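Local coordinates for putative two-component sensor histidine kinase protein (Sinorhizobium meliloti, PDB 3HCY) that is probably a light-sensing histidine kinase that phosphorylates itself from ATP in two-component signalling, represented here by its GAF domain, at residues 28-31 with 32-36. Residues are numbered along the deposited sequence; the frame is centred on the assembly and turned at random.
Sequences LFDE and AGTMR
L28 and R36 form an antiparallel hydrogen-bonded pair where strands 23-29 and 35-41 join in a beta hairpin at the edge of the GAF-domain sheet. L28 N reaches R36 O at 2.9 Å, and R36 N returns a bond to L28 O; F29 and M35 follow as a non-hydrogen-bonded pair. Beyond them the chain reverses through a type I turn from D30 to G33, closed by G33 N on D30 O at 2.8 Å; G33, its last residue, has positive phi. On one face of the hairpin, M35, bent at chi2 and chi3, sets SD over the F29 ring, 4.5 Å from its centroid and 17° off the normal, a Met-aromatic contact. S55 packs against both side chains. At the turn, D30 has chi1 83°, which holds CG between backbone N and carbonyl carbon and turns the carboxylate back over the loop. There D30 OD1 accepts T34 N at 3.1 Å from above the carboxylate plane, and a weak bond from A32 N, so it gathers two amides of the returning chain. D30 OD2 lies 2.6 Å from T34 OG1 and offers its anti lone pair to R36 NE in a 2.8 Å salt bridge, the oxygen lying 33° out of the R36 guanidinium plane.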
ATOM      1  N   LEU A  28      -2.660   7.599 -14.748  1.00 17.82           N
ATOM      2  CA  LEU A  28      -4.020   7.067 -14.816  1.00 18.12           C
ATOM      3  C   LEU A  28      -4.645   7.356 -16.194  1.00 18.17           C
ATOM      4  O   LEU A  28      -4.259   8.303 -16.870  1.00 18.37           O
ATOM      5  CB  LEU A  28      -4.879   7.696 -13.674  1.00 18.23           C
ATOM      6  CG  LEU A  28      -4.598   7.187 -12.244  1.00 15.77           C
ATOM      7  CD1 LEU A  28      -5.570   7.774 -11.305  1.00 14.16           C
ATOM      8  CD2 LEU A  28      -4.670   5.680 -12.190  1.00 12.89           C
ATOM      9  N   PHE A  29      -5.579   6.524 -16.634  1.00 18.03           N
ATOM     10  CA  PHE A  29      -6.292   6.819 -17.869  1.00 18.26           C
ATOM     11  C   PHE A  29      -7.160   8.009 -17.712  1.00 18.03           C
ATOM     12  O   PHE A  29      -7.631   8.292 -16.611  1.00 18.58           O
ATOM     13  CB  PHE A  29      -7.177   5.682 -18.322  1.00 18.06           C
ATOM     14  CG  PHE A  29      -6.418   4.621 -19.027  1.00 20.56           C
ATOM     15  CD1 PHE A  29      -5.637   4.946 -20.129  1.00 22.30           C
ATOM     16  CD2 PHE A  29      -6.444   3.315 -18.582  1.00 20.15           C
ATOM     17  CE1 PHE A  29      -4.912   3.998 -20.762  1.00 22.17           C
ATOM     18  CE2 PHE A  29      -5.738   2.377 -19.219  1.00 21.13           C
ATOM     19  CZ  PHE A  29      -4.956   2.715 -20.312  1.00 22.47           C
ATOM     20  N   ASP A  30      -7.346   8.704 -18.833  1.00 17.35           N
ATOM     21  CA  ASP A  30      -8.187   9.862 -18.914  1.00 16.27           C
ATOM     22  C   ASP A  30      -9.310   9.486 -19.860  1.00 15.74           C
ATOM     23  O   ASP A  30      -9.314   8.402 -20.430  1.00 16.24           O
ATOM     24  CB  ASP A  30      -7.360  11.084 -19.373  1.00 16.23           C
ATOM     25  CG  ASP A  30      -7.192  11.149 -20.838  1.00 15.61           C
ATOM     26  OD1 ASP A  30      -7.846  10.351 -21.521  1.00 14.65           O
ATOM     27  OD2 ASP A  30      -6.404  11.985 -21.319  1.00 17.15           O
ATOM     28  N   GLU A  31     -10.274  10.363 -20.025  1.00 15.43           N
ATOM     29  CA  GLU A  31     -11.450  10.003 -20.755  1.00 15.70           C
ATOM     30  C   GLU A  31     -11.185   9.790 -22.211  1.00 15.83           C
ATOM     31  O   GLU A  31     -12.007   9.163 -22.853  1.00 16.71           O
ATOM     32  CB  GLU A  31     -12.533  11.049 -20.591  1.00 16.42           C
ATOM     33  CG  GLU A  31     -13.246  10.981 -19.223  1.00 18.69           C
ATOM     34  CD  GLU A  31     -14.242   9.832 -19.092  1.00 21.27           C
ATOM     35  OE1 GLU A  31     -14.823   9.375 -20.120  1.00 27.54           O
ATOM     36  OE2 GLU A  31     -14.498   9.405 -17.949  1.00 19.86           O
ATOM     37  N   ALA A  32     -10.089  10.310 -22.763  1.00 15.61           N
ATOM     38  CA  ALA A  32      -9.731   9.963 -24.150  1.00 16.00           C
ATOM     39  C   ALA A  32      -8.993   8.619 -24.239  1.00 16.62           C
ATOM     40  O   ALA A  32      -8.476   8.277 -25.307  1.00 17.83           O
ATOM     41  CB  ALA A  32      -8.897  11.103 -24.856  1.00 15.66           C
ATOM     42  N   GLY A  33      -8.939   7.849 -23.150  1.00 16.36           N
ATOM     43  CA  GLY A  33      -8.197   6.606 -23.147  1.00 16.03           C
ATOM     44  C   GLY A  33      -6.709   6.850 -23.085  1.00 16.43           C
ATOM     45  O   GLY A  33      -5.924   5.910 -23.124  1.00 17.45           O
ATOM     46  N   THR A  34      -6.278   8.091 -22.937  1.00 16.25           N
ATOM     47  CA  THR A  34      -4.857   8.331 -22.893  1.00 16.12           C
ATOM     48  C   THR A  34      -4.267   8.371 -21.438  1.00 17.48           C
ATOM     49  O   THR A  34      -4.858   8.909 -20.516  1.00 17.41           O
ATOM     50  CB  THR A  34      -4.472   9.559 -23.764  1.00 15.86           C
ATOM     51  OG1 THR A  34      -5.179  10.659 -23.255  1.00 14.78           O
ATOM     52  CG2 THR A  34      -4.788   9.411 -25.284  1.00 14.55           C
ATOM     53  N   MET A  35      -3.089   7.767 -21.223  1.00 19.49           N
ATOM     54  CA  MET A  35      -2.443   7.728 -19.872  1.00 19.75           C
ATOM     55  C   MET A  35      -1.838   9.048 -19.527  1.00 20.20           C
ATOM     56  O   MET A  35      -1.244   9.684 -20.369  1.00 21.25           O
ATOM     57  CB  MET A  35      -1.343   6.671 -19.815  1.00 19.24           C
ATOM     58  CG  MET A  35      -1.894   5.256 -19.626  1.00 20.56           C
ATOM     59  SD  MET A  35      -1.527   4.434 -18.079  1.00 16.87           S
ATOM     60  CE  MET A  35      -2.026   5.748 -17.036  1.00 21.14           C
ATOM     61  N   ARG A  36      -1.954   9.433 -18.274  1.00 21.06           N
ATOM     62  CA  ARG A  36      -1.578  10.761 -17.800  1.00 21.66           C
ATOM     63  C   ARG A  36      -0.957  10.734 -16.406  1.00 21.82           C
ATOM     64  O   ARG A  36      -1.569  10.230 -15.460  1.00 22.89           O
ATOM     65  CB  ARG A  36      -2.826  11.634 -17.690  1.00 21.59           C
ATOM     66  CG  ARG A  36      -3.474  11.881 -18.986  1.00 23.74           C
ATOM     67  CD  ARG A  36      -3.949  13.314 -19.160  1.00 26.03           C
ATOM     68  NE  ARG A  36      -4.207  13.585 -20.588  1.00 27.12           N
ATOM     69  CZ  ARG A  36      -3.268  13.846 -21.492  1.00 26.41           C
ATOM     70  NH1 ARG A  36      -2.016  13.878 -21.119  1.00 27.81           N
ATOM     71  NH2 ARG A  36      -3.570  14.080 -22.766  1.00 27.58           N
TER